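Local coordinates for beta-galactosidase (Geobacillus stearothermophilus, PDB 4OIF) that hydrolyses beta-galactosides as an intracellular GH42 beta-galactosidase, probably releasing terminal non-reducing beta-D-galactose residues, at the interface of chains A and B. Residues are numbered along the deposited sequence; one frame, centred on the assembly and turned at random. Chains: chain A/B, Beta-galactosidase.

The interface of chains A and B. Residues chain A 195-196, 215-216, 429; chain B 119, 369-370.
The indole NE1 of A:Trp196 reaches B:Glu370 through an ordered water: NE1 lies 2.9 Å from the oxygen of water 1, along a nearly straight N-H. The same water sits 2.8 Å from carboxylate OE1 of B:Glu370. Water 1 lies in the plane of the indole at its edge, which leaves the ring faces to other partners. On one face lies A:Phe195 of the same chain; over the other runs the extended side chain of B:Arg119, whose CD stands 3.5 Å from the centroid of the five-membered ring. The guanidinium that follows presents a face to the benzene part of the indole, its plane turned 27° from it; the indole N-H points to the water and not to the arginine. NH2 of B:Arg119 is 4.0 Å from OE2 of B:Glu370, a long salt bridge within chain B that likely steadies both side chains against the indole. Were A:Trp196 replaced by an alanine, B:Arg119 would probably lose the aromatic face it lies on and water 1 its indole donor, and the guanidinium would be freer to swing.

B:Phe369 makes the complementary insertion, entering between two segments of chain A. With CG swung away from its backbone N (chi1 -152°), the ring has A:Thr216 over one face and A:Gln429 over the other. CG of A:Gln429 lies 3.5 Å from the ring centroid of B:Phe369; a bend at chi2 carries the amide back over the ring, and the last torsion leaves the two planes 15° apart, stacked. A second water joins the backbones here, 2.9 Å from O of B:Phe369 and also close to O of A:Gln429.

The patch thus illustrates how flat groups layered across a subunit boundary can be supplemented by water: one water ties the indole edge to a carboxylate and another bridges two backbone carbonyls. It belongs to the contacts that hold the homotrimer together, and because B:Arg119 probably binds substrate, A:Trp196 of the neighbouring subunit may help shape the active site of chain B.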
# COMPACT_ATOMS: atom_id res chain seq x y z
N PHE A 195 27.55 -9.37 -13.99
CA PHE A 195 26.23 -8.91 -14.39
C PHE A 195 25.99 -7.46 -13.95
O PHE A 195 26.17 -7.12 -12.78
CB PHE A 195 25.17 -9.86 -13.80
CG PHE A 195 23.76 -9.47 -14.10
CD1 PHE A 195 23.20 -9.72 -15.35
CD2 PHE A 195 22.98 -8.86 -13.13
CE1 PHE A 195 21.89 -9.36 -15.63
CE2 PHE A 195 21.66 -8.50 -13.40
CZ PHE A 195 21.12 -8.75 -14.65
N TRP A 196 25.59 -6.61 -14.89
CA TRP A 196 25.34 -5.19 -14.63
C TRP A 196 26.57 -4.46 -14.07
O TRP A 196 26.44 -3.49 -13.32
CB TRP A 196 24.14 -5.01 -13.68
CG TRP A 196 22.83 -5.30 -14.35
CD1 TRP A 196 22.64 -5.61 -15.66
CD2 TRP A 196 21.54 -5.30 -13.75
NE1 TRP A 196 21.31 -5.81 -15.91
CE2 TRP A 196 20.61 -5.62 -14.75
CE3 TRP A 196 21.08 -5.08 -12.45
CZ2 TRP A 196 19.24 -5.73 -14.50
CZ3 TRP A 196 19.71 -5.18 -12.20
CH2 TRP A 196 18.81 -5.51 -13.21
N HIS A 215 20.41 -3.78 -4.35
CA HIS A 215 19.49 -4.79 -3.84
C HIS A 215 19.20 -5.83 -4.92
O HIS A 215 18.27 -6.62 -4.80
CB HIS A 215 18.19 -4.13 -3.36
CG HIS A 215 17.59 -3.20 -4.35
ND1 HIS A 215 16.86 -3.64 -5.44
CD2 HIS A 215 17.63 -1.85 -4.45
CE1 HIS A 215 16.48 -2.60 -6.16
NE2 HIS A 215 16.93 -1.50 -5.58
N THR A 216 20.01 -5.81 -5.98
CA THR A 216 19.83 -6.67 -7.14
C THR A 216 20.89 -7.77 -7.25
O THR A 216 20.90 -8.54 -8.22
CB THR A 216 19.85 -5.85 -8.46
OG1 THR A 216 21.16 -5.30 -8.67
CG2 THR A 216 18.83 -4.73 -8.40
N GLN A 429 14.30 -13.65 -8.38
CA GLN A 429 13.43 -13.08 -9.40
C GLN A 429 12.98 -14.19 -10.35
O GLN A 429 13.77 -14.69 -11.17
CB GLN A 429 14.14 -11.96 -10.16
CG GLN A 429 14.37 -10.73 -9.31
CD GLN A 429 13.07 -9.99 -9.01
OE1 GLN A 429 12.25 -9.76 -9.90
NE2 GLN A 429 12.88 -9.62 -7.76
N ARG B 119 21.39 -0.14 -11.80
CA ARG B 119 21.81 0.27 -13.14
C ARG B 119 20.92 1.40 -13.63
O ARG B 119 19.96 1.76 -12.95
CB ARG B 119 21.73 -0.91 -14.11
CG ARG B 119 20.31 -1.21 -14.56
CD ARG B 119 20.21 -2.42 -15.44
NE ARG B 119 18.82 -2.78 -15.69
CZ ARG B 119 18.42 -3.61 -16.65
NH1 ARG B 119 19.30 -4.20 -17.45
NH2 ARG B 119 17.13 -3.86 -16.80
N PHE B 369 20.46 -10.91 -10.55
CA PHE B 369 19.05 -10.54 -10.64
C PHE B 369 18.26 -11.20 -11.77
O PHE B 369 17.06 -11.43 -11.63
CB PHE B 369 18.93 -9.02 -10.77
CG PHE B 369 17.64 -8.46 -10.24
CD1 PHE B 369 17.39 -8.44 -8.87
CD2 PHE B 369 16.68 -7.94 -11.10
CE1 PHE B 369 16.20 -7.91 -8.36
CE2 PHE B 369 15.48 -7.41 -10.59
CZ PHE B 369 15.25 -7.40 -9.22
N GLU B 370 18.91 -11.49 -12.89
CA GLU B 370 18.18 -12.00 -14.04
C GLU B 370 18.59 -13.41 -14.44
O GLU B 370 18.40 -13.82 -15.58
CB GLU B 370 18.33 -11.05 -15.23
CG GLU B 370 17.51 -9.76 -15.08
CD GLU B 370 17.74 -8.76 -16.22
OE1 GLU B 370 18.72 -8.90 -16.98
OE2 GLU B 370 16.95 -7.80 -16.34
O HOH W 1 20.17 -6.90 -18.38
O HOH W 2 16.27 -14.24 -11.91